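Local coordinates for citryl-CoA lyase (Hydrogenobacter thermophilus, PDB 6HXP), which probably cleaves citryl-CoA into acetyl-CoA and oxaloacetate, as a coenzyme A-binding tetramer of the citrate synthase family, at residues Y22-L25 with D26-G29; Q35-Y38 with L39-G43; G213-P216 with G217-H221; V86-A89 with A90-A94. All blocks are in the same frame, centred on the assembly; numbering follows the deposited sequence.

The four contacts are local, each made along one continuous piece of chain. Contacts 1 and 2 come first in the sequence, then contact 4, then contact 3. The short helix 24-27 of contact 1 is followed by helix 33-42 of contact 2. Contacts 1 and 2 touch, with Leu27 and Tyr22 packed on Leu39, and the contact centres are about 13 Å apart. Contacts 3 and 4 lie on helices 206-228 and 84-93 and also touch, their contact centres about 10 Å apart. Contacts 1 and 4 are the farthest apart, about 30 Å between centres. All four reach the second subunit, so each of these helices also helps to build the assembly.

Contact 1 of 4, residues Y22-L25 with D26-G29; sequences YRLL and DLVG
Arg23 and Asp26 bracket the first turn of the short helix 24-27, which starts directly after strand 22-23. Their side chains form a salt bridge, with Arg23 NH1 2.8 Å from Asp26 OD1. The carboxylate meets the guanidinium at its edge, nearly in its plane. The two planes are 69° apart, NH1 reaches OD1 from above the carboxylate plane, and the N-H...O angle is 141°. The Arg23 side chain leaves with CG opposite its own backbone N (chi1 -176°) and runs straight to NE, which lays the guanidinium alongside the first turn, next to Asp26. One guanidinium face rests over Leu25 CB, which lies 3.8 Å above its plane. Asp26 OD1 has a second donor, a water at 3.0 Å that also donates to Leu25 O. Arg23 is the N-cap, where strand 22-23 passes straight into the helix. Arg23 O takes two N-H groups of the first turn, Asp26 N at 2.9 Å and Leu27 N at 3.2 Å. A lysine in place of Arg23 would probably leave Asp26 with a less directed partner and Leu25 CB without its flat cover. The apolar side is built by Leu24 and Leu27, whose CD1 atoms are 4.1 Å apart, the two side chains crossing at about a right angle. Leu27 CD2 also meets Tyr22 CB at 3.9 Å. Val28 closes the turn: its N binds Leu24 O, and its CG2 faces Leu24 CD1. Glu16 in strand 16-19 gives Arg23 NH2 a second salt bridge. Pro147 and Ser60 of the second subunit pack against Leu25 and Val28.

Contact 2 of 4, residues Q35-Y38 with L39-G43; sequences QAIY and LILKG
The ring of Tyr38 has the backbone N of Leu39 at its edge, near its plane; Leu39 N lies 3.6 Å from Tyr38 CD1. Lys42 comes at the ring obliquely, with its CB 3.5 Å from Tyr38 CE1. The two side chains lie alongside each other and point the same way, one helical turn apart. Tyr38 CG stands opposite its own backbone N (chi1 -178°), which swings the ring outward from the helix and beside the Lys42 chain. The lysine chain is bent at chi2 and chi4. These bends bring NZ back to donate a hydrogen bond to Tyr38 OH, 3.0 Å away. NZ also bonds Met199 O, and Phe201 makes an edge-to-face pair with the Tyr38 ring. A leucine in place of Tyr38 would probably leave Lys42 NZ without its hydroxyl acceptor and its chain without a ring to lie against. On another side of helix 33-42, Ile37 and Leu41 run side by side, with Ile37 CG2 3.8 Å from Leu41 CD1. Helix 206-228 packs on both through Ile212. Backbone bonds tie the turns together, among them Lys42 N to Tyr38 O at 2.8 Å. Gly43 leaves the helix with positive phi, where a side chain would jam against the preceding carbonyl. With two acceptors on NZ and a ring beside the chain, the lysine is probably held in one conformation at the helix end.

Contact 3 of 4, residues G213-P216 with G217-H221; sequences GRVP and GLVAH
Residues 213-221 run in helical form through a kink in helix 206-228, because the N of Pro216 has no hydrogen and makes no bond to the turn before. From Leu218 on, the i to i+4 bonds are in place, the first two spanning the proline. Leu218 N binds Arg214 O, Val219 N binds Val215 O at 2.8 Å, and Ala220 N binds Pro216 O. Val215 carries the apolar contacts between side chains. Its CG1 branch meets Val219 CG2 at 4.2 Å, one turn on. Its other branch, CG2, comes within 4.5 Å of Leu218 CD1, a looser touch. Val219 CG2 lies beside its own backbone N, opposite the carbonyl carbon, and this places it 3.4 Å from Val215 O. Leu218 CG is set in the same sense (chi1 -64°) and leans back over Arg214 O at 3.8 Å. This helix lies in the range of the citrate synthase C-terminal domain and is buried along this part. Helix 84-93 packs on the valine and leucine side, and Ile37 of the second subunit meets the ring of Pro216. Arg214 NE bonds Val61 O, and the His221 ring is held at both nitrogens, NE2 by Asp63 and ND1 by Arg75. The backbone N of His221 bonds Gly217 O at 2.9 Å.

Contact 4 of 4, residues V86-A89 with A90-A94; sequences VGVA and AGVLA
Val88 and Val92 sit one turn apart on helix 84-93 and touch lightly, with Val88 CG1 4.5 Å from Val92 CG2. The same CG2 branch comes closer to the backbone, 3.4 Å from Val88 O. It is put there by the Val92 torsion, which sets CG1 opposite the backbone N (chi1 176°) and leaves CG2 beside it. Leu93 packs in a similar way, with its CG 3.4 Å from Ala89 O. Ala90 CB lies 3.5 Å from Gly87 O. Four backbone bonds position these groups. Ala90 N binds Val86 O, Gly91 N binds Gly87 O, Val92 N binds Val88 O, and Leu93 N binds Ala89 O at 3.0 Å. Gly87, Ala89, Ala90 and Gly91 carry little or no side chain, which lets neighbouring helices come close. Ala89 of the second subunit packs on Val92 and Leu93, and Asn85 of that subunit bonds Val92 O. Leu93 meets Leu93 of the third subunit and Val77 of the fourth. Within its own chain, the helix lies between helix 69-79, where Val77 touches Val86 and Ala90, and helix 206-228, where Val222 touches Val88.

Contact 1 of 4, residues Y22-L25 with D26-G29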
ATOM      1  N   TYR A  22      -2.877  -3.014 -30.905  1.00 20.31           N
ATOM      2  CA  TYR A  22      -2.812  -4.407 -31.352  1.00 19.48           C
ATOM      3  C   TYR A  22      -3.793  -5.268 -30.585  1.00 20.92           C
ATOM      4  O   TYR A  22      -3.893  -5.135 -29.360  1.00 21.51           O
ATOM      5  CB  TYR A  22      -1.400  -4.976 -31.158  1.00 19.56           C
ATOM      6  CG  TYR A  22      -0.341  -4.330 -32.041  1.00 21.94           C
ATOM      7  CD1 TYR A  22      -0.258  -4.624 -33.395  1.00 22.60           C
ATOM      8  CD2 TYR A  22       0.563  -3.421 -31.521  1.00 21.83           C
ATOM      9  CE1 TYR A  22       0.687  -3.996 -34.217  1.00 21.76           C
ATOM     10  CE2 TYR A  22       1.522  -2.806 -32.315  1.00 22.81           C
ATOM     11  CZ  TYR A  22       1.576  -3.087 -33.674  1.00 23.69           C
ATOM     12  OH  TYR A  22       2.492  -2.492 -34.501  1.00 24.70           O
ATOM     13  N   ARG A  23      -4.435  -6.191 -31.284  1.00 21.74           N
ATOM     14  CA  ARG A  23      -5.373  -7.130 -30.662  1.00 21.82           C
ATOM     15  C   ARG A  23      -4.602  -8.003 -29.669  1.00 22.29           C
ATOM     16  O   ARG A  23      -3.685  -8.740 -30.061  1.00 21.63           O
ATOM     17  CB  ARG A  23      -6.005  -7.968 -31.743  1.00 24.37           C
ATOM     18  CG  ARG A  23      -7.064  -8.913 -31.261  1.00 29.18           C
ATOM     19  CD  ARG A  23      -7.625  -9.669 -32.471  1.00 34.82           C
ATOM     20  NE  ARG A  23      -8.697 -10.570 -32.067  1.00 41.50           N
ATOM     21  CZ  ARG A  23      -8.653 -11.895 -32.162  1.00 67.39           C
ATOM     22  NH1 ARG A  23      -7.576 -12.499 -32.648  1.00 58.64           N
ATOM     23  NH2 ARG A  23      -9.682 -12.629 -31.760  1.00 59.03           N
ATOM     24  N   LEU A  24      -4.989  -7.942 -28.389  1.00 21.04           N
ATOM     25  CA  LEU A  24      -4.278  -8.722 -27.364  1.00 20.60           C
ATOM     26  C   LEU A  24      -4.262 -10.208 -27.706  1.00 23.41           C
ATOM     27  O   LEU A  24      -3.211 -10.834 -27.559  1.00 23.16           O
ATOM     28  CB  LEU A  24      -4.882  -8.463 -25.998  1.00 21.65           C
ATOM     29  CG  LEU A  24      -4.151  -9.210 -24.826  1.00 23.06           C
ATOM     30  CD1 LEU A  24      -2.659  -8.979 -24.844  1.00 22.81           C
ATOM     31  CD2 LEU A  24      -4.712  -8.758 -23.503  1.00 26.63           C
ATOM     32  N   LEU A  25      -5.349 -10.750 -28.246  1.00 23.67           N
ATOM     33  CA  LEU A  25      -5.381 -12.161 -28.588  1.00 25.05           C
ATOM     34  C   LEU A  25      -4.398 -12.531 -29.676  1.00 25.92           C
ATOM     35  O   LEU A  25      -3.979 -13.695 -29.725  1.00 28.06           O
ATOM     36  CB  LEU A  25      -6.797 -12.619 -28.871  1.00 29.21           C
ATOM     37  CG  LEU A  25      -7.602 -12.664 -27.508  1.00 36.17           C
ATOM     38  CD1 LEU A  25      -8.805 -13.354 -27.649  1.00 39.40           C
ATOM     39  CD2 LEU A  25      -6.807 -13.326 -26.344  1.00 40.10           C
ATOM     40  N   ASP A  26      -3.988 -11.572 -30.543  1.00 22.68           N
ATOM     41  CA  ASP A  26      -2.943 -11.839 -31.531  1.00 22.12           C
ATOM     42  C   ASP A  26      -1.557 -11.763 -30.901  1.00 24.07           C
ATOM     43  O   ASP A  26      -0.618 -12.350 -31.418  1.00 25.16           O
ATOM     44  CB  ASP A  26      -3.026 -10.868 -32.710  1.00 24.02           C
ATOM     45  CG  ASP A  26      -4.226 -11.113 -33.623  1.00 34.22           C
ATOM     46  OD1 ASP A  26      -4.905 -12.151 -33.461  1.00 35.09           O
ATOM     47  OD2 ASP A  26      -4.509 -10.247 -34.450  1.00 37.63           O
ATOM     48  N   LEU A  27      -1.384 -11.011 -29.816  1.00 22.15           N
ATOM     49  CA  LEU A  27      -0.091 -10.938 -29.147  1.00 20.81           C
ATOM     50  C   LEU A  27       0.155 -12.215 -28.372  1.00 22.49           C
ATOM     51  O   LEU A  27       1.294 -12.704 -28.332  1.00 21.85           O
ATOM     52  CB  LEU A  27      -0.075  -9.769 -28.182  1.00 21.37           C
ATOM     53  CG  LEU A  27      -0.336  -8.347 -28.759  1.00 23.64           C
ATOM     54  CD1 LEU A  27      -0.225  -7.305 -27.678  1.00 24.41           C
ATOM     55  CD2 LEU A  27       0.591  -8.050 -29.892  1.00 24.57           C
ATOM     56  N   VAL A  28      -0.901 -12.766 -27.763  1.00 21.18           N
ATOM     57  CA  VAL A  28      -0.787 -13.994 -26.955  1.00 20.26           C
ATOM     58  C   VAL A  28      -0.310 -15.118 -27.876  1.00 21.84           C
ATOM     59  O   VAL A  28      -0.956 -15.402 -28.882  1.00 22.91           O
ATOM     60  CB  VAL A  28      -2.139 -14.339 -26.308  1.00 21.50           C
ATOM     61  CG1 VAL A  28      -2.105 -15.712 -25.604  1.00 21.19           C
ATOM     62  CG2 VAL A  28      -2.562 -13.250 -25.294  1.00 21.07           C
ATOM     63  N   GLY A  29       0.799 -15.760 -27.487  1.00 21.41           N
ATOM     64  CA  GLY A  29       1.404 -16.854 -28.238  1.00 23.00           C
ATOM     65  C   GLY A  29       2.383 -16.411 -29.305  1.00 24.71           C
ATOM     66  O   GLY A  29       3.075 -17.267 -29.891  1.00 25.10           O
TER
HETATM   67  O   HOH W   1      -5.073 -14.821 -32.199  1.00 47.07           O

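Contact 2 of 4, residues Q35-Y38 with L39-G43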
ATOM      1  N   GLN A  35       8.664  -8.740 -24.719  1.00 18.20           N
ATOM      2  CA  GLN A  35       8.294  -7.952 -25.892  1.00 17.69           C
ATOM      3  C   GLN A  35       6.993  -7.212 -25.676  1.00 19.27           C
ATOM      4  O   GLN A  35       6.876  -6.055 -26.098  1.00 19.82           O
ATOM      5  CB  GLN A  35       8.162  -8.836 -27.130  1.00 19.43           C
ATOM      6  CG  GLN A  35       9.499  -9.364 -27.601  1.00 20.84           C
ATOM      7  CD  GLN A  35       9.343 -10.304 -28.753  1.00 23.20           C
ATOM      8  OE1 GLN A  35       8.499 -11.228 -28.752  1.00 21.88           O
ATOM      9  NE2 GLN A  35      10.181 -10.095 -29.758  1.00 26.26           N
ATOM     10  N   ALA A  36       6.003  -7.878 -25.065  1.00 18.09           N
ATOM     11  CA  ALA A  36       4.723  -7.216 -24.745  1.00 18.08           C
ATOM     12  C   ALA A  36       4.910  -6.074 -23.740  1.00 19.63           C
ATOM     13  O   ALA A  36       4.223  -5.043 -23.815  1.00 19.06           O
ATOM     14  CB  ALA A  36       3.712  -8.232 -24.225  1.00 19.04           C
ATOM     15  N   ILE A  37       5.853  -6.244 -22.802  1.00 17.91           N
ATOM     16  CA  ILE A  37       6.175  -5.171 -21.872  1.00 17.29           C
ATOM     17  C   ILE A  37       6.751  -3.969 -22.612  1.00 19.44           C
ATOM     18  O   ILE A  37       6.363  -2.830 -22.376  1.00 18.98           O
ATOM     19  CB  ILE A  37       7.162  -5.702 -20.821  1.00 18.25           C
ATOM     20  CG1 ILE A  37       6.417  -6.672 -19.880  1.00 18.23           C
ATOM     21  CG2 ILE A  37       7.791  -4.562 -20.026  1.00 19.11           C
ATOM     22  CD1 ILE A  37       7.328  -7.574 -19.067  1.00 19.20           C
ATOM     23  N   TYR A  38       7.681  -4.234 -23.518  1.00 17.52           N
ATOM     24  CA  TYR A  38       8.250  -3.146 -24.301  1.00 17.88           C
ATOM     25  C   TYR A  38       7.088  -2.432 -25.032  1.00 19.57           C
ATOM     26  O   TYR A  38       7.018  -1.200 -25.029  1.00 19.35           O
ATOM     27  CB  TYR A  38       9.282  -3.662 -25.298  1.00 18.47           C
ATOM     28  CG  TYR A  38       9.923  -2.532 -26.085  1.00 19.18           C
ATOM     29  CD1 TYR A  38       9.276  -1.957 -27.183  1.00 20.83           C
ATOM     30  CD2 TYR A  38      11.184  -2.058 -25.761  1.00 21.02           C
ATOM     31  CE1 TYR A  38       9.853  -0.913 -27.897  1.00 22.15           C
ATOM     32  CE2 TYR A  38      11.760  -0.992 -26.462  1.00 21.49           C
ATOM     33  CZ  TYR A  38      11.094  -0.434 -27.539  1.00 22.72           C
ATOM     34  OH  TYR A  38      11.644   0.633 -28.249  1.00 25.23           O
ATOM     35  N   LEU A  39       6.244  -3.198 -25.708  1.00 17.77           N
ATOM     36  CA  LEU A  39       5.143  -2.585 -26.453  1.00 17.51           C
ATOM     37  C   LEU A  39       4.264  -1.716 -25.562  1.00 19.00           C
ATOM     38  O   LEU A  39       3.929  -0.581 -25.945  1.00 19.84           O
ATOM     39  CB  LEU A  39       4.303  -3.699 -27.093  1.00 18.42           C
ATOM     40  CG  LEU A  39       2.976  -3.249 -27.712  1.00 20.70           C
ATOM     41  CD1 LEU A  39       3.195  -2.315 -28.864  1.00 20.82           C
ATOM     42  CD2 LEU A  39       2.137  -4.460 -28.100  1.00 20.59           C
ATOM     43  N   ILE A  40       3.816  -2.248 -24.401  1.00 18.09           N
ATOM     44  CA  ILE A  40       2.871  -1.475 -23.626  1.00 18.31           C
ATOM     45  C   ILE A  40       3.498  -0.210 -23.094  1.00 18.93           C
ATOM     46  O   ILE A  40       2.819   0.806 -22.967  1.00 20.48           O
ATOM     47  CB  ILE A  40       2.180  -2.303 -22.555  1.00 19.61           C
ATOM     48  CG1 ILE A  40       0.859  -1.559 -22.126  1.00 20.21           C
ATOM     49  CG2 ILE A  40       3.081  -2.633 -21.376  1.00 19.67           C
ATOM     50  CD1 ILE A  40      -0.017  -2.466 -21.294  1.00 20.50           C
ATOM     51  N   LEU A  41       4.792  -0.271 -22.752  1.00 18.32           N
ATOM     52  CA  LEU A  41       5.481   0.904 -22.202  1.00 18.51           C
ATOM     53  C   LEU A  41       5.878   1.917 -23.259  1.00 21.69           C
ATOM     54  O   LEU A  41       5.761   3.125 -23.037  1.00 22.51           O
ATOM     55  CB  LEU A  41       6.699   0.497 -21.405  1.00 19.20           C
ATOM     56  CG  LEU A  41       6.450  -0.392 -20.191  1.00 20.50           C
ATOM     57  CD1 LEU A  41       7.757  -0.752 -19.517  1.00 22.07           C
ATOM     58  CD2 LEU A  41       5.468   0.278 -19.226  1.00 21.32           C
ATOM     59  N   LYS A  42       6.444   1.438 -24.380  1.00 20.07           N
ATOM     60  CA  LYS A  42       6.931   2.350 -25.428  1.00 20.07           C
ATOM     61  C   LYS A  42       5.825   2.821 -26.359  1.00 21.98           C
ATOM     62  O   LYS A  42       5.906   3.923 -26.912  1.00 23.39           O
ATOM     63  CB  LYS A  42       7.989   1.616 -26.285  1.00 20.36           C
ATOM     64  CG  LYS A  42       8.742   2.536 -27.299  1.00 23.78           C
ATOM     65  CD  LYS A  42       9.877   3.345 -26.574  1.00 27.06           C
ATOM     66  CE  LYS A  42      10.666   4.331 -27.346  1.00 36.98           C
ATOM     67  NZ  LYS A  42      11.485   3.657 -28.379  1.00 41.62           N
ATOM     68  N   GLY A  43       4.876   1.950 -26.631  1.00 20.15           N
ATOM     69  CA  GLY A  43       3.770   2.225 -27.546  1.00 21.24           C
ATOM     70  C   GLY A  43       3.958   1.605 -28.919  1.00 22.87           C
ATOM     71  O   GLY A  43       3.056   1.712 -29.763  1.00 22.42           O
TER

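Contact 3 of 4, residues G213-P216 with G217-H221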
ATOM      1  N   GLY A 213      10.528  -6.039 -13.156  1.00 19.66           N
ATOM      2  CA  GLY A 213      11.518  -7.103 -13.026  1.00 20.68           C
ATOM      3  C   GLY A 213      11.503  -7.752 -11.678  1.00 21.89           C
ATOM      4  O   GLY A 213      11.701  -8.965 -11.595  1.00 21.91           O
ATOM      5  N   ARG A 214      11.352  -6.972 -10.616  1.00 19.62           N
ATOM      6  CA  ARG A 214      11.463  -7.497  -9.230  1.00 18.95           C
ATOM      7  C   ARG A 214      10.180  -8.093  -8.670  1.00 19.88           C
ATOM      8  O   ARG A 214      10.219  -8.892  -7.716  1.00 19.23           O
ATOM      9  CB  ARG A 214      11.989  -6.404  -8.320  1.00 20.49           C
ATOM     10  CG  ARG A 214      12.159  -6.737  -6.841  1.00 21.99           C
ATOM     11  CD  ARG A 214      13.110  -7.879  -6.573  1.00 23.39           C
ATOM     12  NE  ARG A 214      14.441  -7.621  -7.128  1.00 22.78           N
ATOM     13  CZ  ARG A 214      15.402  -6.888  -6.569  1.00 26.35           C
ATOM     14  NH1 ARG A 214      15.250  -6.392  -5.331  1.00 24.28           N
ATOM     15  NH2 ARG A 214      16.543  -6.673  -7.221  1.00 27.20           N
ATOM     16  N   VAL A 215       9.008  -7.696  -9.200  1.00 17.80           N
ATOM     17  CA  VAL A 215       7.754  -8.236  -8.660  1.00 16.75           C
ATOM     18  C   VAL A 215       7.732  -9.769  -8.654  1.00 18.19           C
ATOM     19  O   VAL A 215       7.223 -10.323  -7.679  1.00 18.66           O
ATOM     20  CB  VAL A 215       6.536  -7.598  -9.388  1.00 19.28           C
ATOM     21  CG1 VAL A 215       5.299  -8.490  -9.336  1.00 22.28           C
ATOM     22  CG2 VAL A 215       6.229  -6.245  -8.754  1.00 20.21           C
ATOM     23  N   PRO A 216       8.266 -10.501  -9.643  1.00 18.24           N
ATOM     24  CA  PRO A 216       8.285 -11.957  -9.509  1.00 18.02           C
ATOM     25  C   PRO A 216       9.026 -12.416  -8.250  1.00 18.59           C
ATOM     26  O   PRO A 216       8.584 -13.351  -7.609  1.00 19.24           O
ATOM     27  CB  PRO A 216       8.960 -12.436 -10.776  1.00 19.20           C
ATOM     28  CG  PRO A 216       8.660 -11.338 -11.795  1.00 20.25           C
ATOM     29  CD  PRO A 216       8.753 -10.071 -10.967  1.00 19.67           C
ATOM     30  N   GLY A 217      10.130 -11.779  -7.917  1.00 17.29           N
ATOM     31  CA  GLY A 217      10.843 -12.100  -6.687  1.00 17.82           C
ATOM     32  C   GLY A 217       9.978 -11.812  -5.465  1.00 18.15           C
ATOM     33  O   GLY A 217       9.922 -12.625  -4.527  1.00 18.49           O
ATOM     34  N   LEU A 218       9.276 -10.664  -5.457  1.00 17.29           N
ATOM     35  CA  LEU A 218       8.390 -10.376  -4.324  1.00 17.26           C
ATOM     36  C   LEU A 218       7.307 -11.433  -4.193  1.00 17.80           C
ATOM     37  O   LEU A 218       6.947 -11.829  -3.084  1.00 17.93           O
ATOM     38  CB  LEU A 218       7.783  -8.997  -4.424  1.00 17.33           C
ATOM     39  CG  LEU A 218       8.782  -7.827  -4.368  1.00 20.58           C
ATOM     40  CD1 LEU A 218       8.071  -6.501  -4.661  1.00 19.30           C
ATOM     41  CD2 LEU A 218       9.506  -7.789  -3.039  1.00 21.52           C
ATOM     42  N   VAL A 219       6.714 -11.841  -5.330  1.00 16.82           N
ATOM     43  CA  VAL A 219       5.708 -12.898  -5.272  1.00 16.44           C
ATOM     44  C   VAL A 219       6.293 -14.145  -4.645  1.00 17.33           C
ATOM     45  O   VAL A 219       5.663 -14.783  -3.781  1.00 18.67           O
ATOM     46  CB  VAL A 219       5.175 -13.194  -6.699  1.00 17.71           C
ATOM     47  CG1 VAL A 219       4.346 -14.478  -6.698  1.00 17.96           C
ATOM     48  CG2 VAL A 219       4.325 -12.026  -7.230  1.00 17.92           C
ATOM     49  N   ALA A 220       7.509 -14.533  -5.097  1.00 17.54           N
ATOM     50  CA  ALA A 220       8.135 -15.718  -4.508  1.00 18.24           C
ATOM     51  C   ALA A 220       8.330 -15.592  -2.994  1.00 18.50           C
ATOM     52  O   ALA A 220       8.064 -16.541  -2.246  1.00 19.32           O
ATOM     53  CB  ALA A 220       9.457 -16.008  -5.192  1.00 19.27           C
ATOM     54  N   HIS A 221       8.805 -14.434  -2.549  1.00 17.93           N
ATOM     55  CA  HIS A 221       9.050 -14.193  -1.117  1.00 18.37           C
ATOM     56  C   HIS A 221       7.745 -14.217  -0.303  1.00 18.68           C
ATOM     57  O   HIS A 221       7.704 -14.804   0.766  1.00 19.94           O
ATOM     58  CB  HIS A 221       9.769 -12.853  -0.913  1.00 18.42           C
ATOM     59  CG  HIS A 221      11.233 -12.973  -1.139  1.00 19.51           C
ATOM     60  ND1 HIS A 221      12.090 -13.442  -0.152  1.00 21.20           N
ATOM     61  CD2 HIS A 221      11.955 -12.748  -2.277  1.00 20.78           C
ATOM     62  CE1 HIS A 221      13.297 -13.479  -0.719  1.00 21.31           C
ATOM     63  NE2 HIS A 221      13.265 -13.099  -2.003  1.00 20.96           N
TER

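Contact 4 of 4, residues V86-A89 with A90-A94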
ATOM      1  N   VAL A  86      -1.401  -8.209  -1.203  1.00 17.55           N
ATOM      2  CA  VAL A  86      -1.153  -7.188  -0.201  1.00 16.76           C
ATOM      3  C   VAL A  86       0.319  -7.189   0.221  1.00 17.78           C
ATOM      4  O   VAL A  86       0.963  -6.139   0.289  1.00 18.26           O
ATOM      5  CB  VAL A  86      -2.108  -7.380   0.973  1.00 19.06           C
ATOM      6  CG1 VAL A  86      -1.819  -6.382   2.104  1.00 18.70           C
ATOM      7  CG2 VAL A  86      -3.568  -7.287   0.553  1.00 19.48           C
ATOM      8  N   GLY A  87       0.910  -8.378   0.426  1.00 17.47           N
ATOM      9  CA  GLY A  87       2.319  -8.440   0.731  1.00 17.27           C
ATOM     10  C   GLY A  87       3.173  -7.921  -0.420  1.00 17.46           C
ATOM     11  O   GLY A  87       4.142  -7.189  -0.236  1.00 18.41           O
ATOM     12  N   VAL A  88       2.819  -8.328  -1.677  1.00 16.88           N
ATOM     13  CA  VAL A  88       3.627  -7.864  -2.796  1.00 16.78           C
ATOM     14  C   VAL A  88       3.577  -6.355  -2.910  1.00 17.60           C
ATOM     15  O   VAL A  88       4.588  -5.684  -3.121  1.00 17.51           O
ATOM     16  CB  VAL A  88       3.162  -8.534  -4.102  1.00 18.37           C
ATOM     17  CG1 VAL A  88       3.833  -7.900  -5.328  1.00 18.02           C
ATOM     18  CG2 VAL A  88       3.442 -10.037  -4.054  1.00 18.30           C
ATOM     19  N   ALA A  89       2.386  -5.780  -2.775  1.00 16.72           N
ATOM     20  CA  ALA A  89       2.245  -4.327  -2.826  1.00 16.41           C
ATOM     21  C   ALA A  89       3.105  -3.633  -1.801  1.00 17.14           C
ATOM     22  O   ALA A  89       3.727  -2.619  -2.095  1.00 17.26           O
ATOM     23  CB  ALA A  89       0.794  -3.925  -2.626  1.00 16.85           C
ATOM     24  N   ALA A  90       3.190  -4.180  -0.581  1.00 17.03           N
ATOM     25  CA  ALA A  90       4.026  -3.566   0.451  1.00 17.06           C
ATOM     26  C   ALA A  90       5.481  -3.553   0.048  1.00 18.52           C
ATOM     27  O   ALA A  90       6.204  -2.586   0.289  1.00 19.56           O
ATOM     28  CB  ALA A  90       3.843  -4.316   1.759  1.00 18.65           C
ATOM     29  N   GLY A  91       5.917  -4.616  -0.629  1.00 17.19           N
ATOM     30  CA  GLY A  91       7.265  -4.624  -1.165  1.00 17.22           C
ATOM     31  C   GLY A  91       7.523  -3.537  -2.179  1.00 18.36           C
ATOM     32  O   GLY A  91       8.555  -2.871  -2.167  1.00 18.62           O
ATOM     33  N   VAL A  92       6.578  -3.359  -3.082  1.00 17.11           N
ATOM     34  CA  VAL A  92       6.667  -2.328  -4.111  1.00 16.18           C
ATOM     35  C   VAL A  92       6.740  -0.940  -3.501  1.00 16.73           C
ATOM     36  O   VAL A  92       7.466  -0.065  -3.986  1.00 17.63           O
ATOM     37  CB  VAL A  92       5.522  -2.477  -5.135  1.00 16.90           C
ATOM     38  CG1 VAL A  92       5.536  -1.345  -6.176  1.00 17.49           C
ATOM     39  CG2 VAL A  92       5.612  -3.848  -5.831  1.00 17.26           C
ATOM     40  N   LEU A  93       6.031  -0.715  -2.407  1.00 16.74           N
ATOM     41  CA  LEU A  93       6.115   0.568  -1.726  1.00 16.70           C
ATOM     42  C   LEU A  93       7.506   0.891  -1.297  1.00 18.14           C
ATOM     43  O   LEU A  93       7.848   2.060  -1.231  1.00 18.16           O
ATOM     44  CB  LEU A  93       5.226   0.590  -0.483  1.00 16.82           C
ATOM     45  CG  LEU A  93       3.723   0.548  -0.747  1.00 16.70           C
ATOM     46  CD1 LEU A  93       2.964   0.517   0.604  1.00 17.42           C
ATOM     47  CD2 LEU A  93       3.275   1.723  -1.605  1.00 17.28           C
ATOM     48  N   ALA A  94       8.324  -0.108  -0.973  1.00 16.98           N
ATOM     49  CA  ALA A  94       9.672   0.164  -0.475  1.00 17.50           C
ATOM     50  C   ALA A  94      10.625   0.650  -1.534  1.00 19.62           C
ATOM     51  O   ALA A  94      11.727   1.088  -1.185  1.00 19.47           O
ATOM     52  CB  ALA A  94      10.265  -1.104   0.156  1.00 18.39           C
TER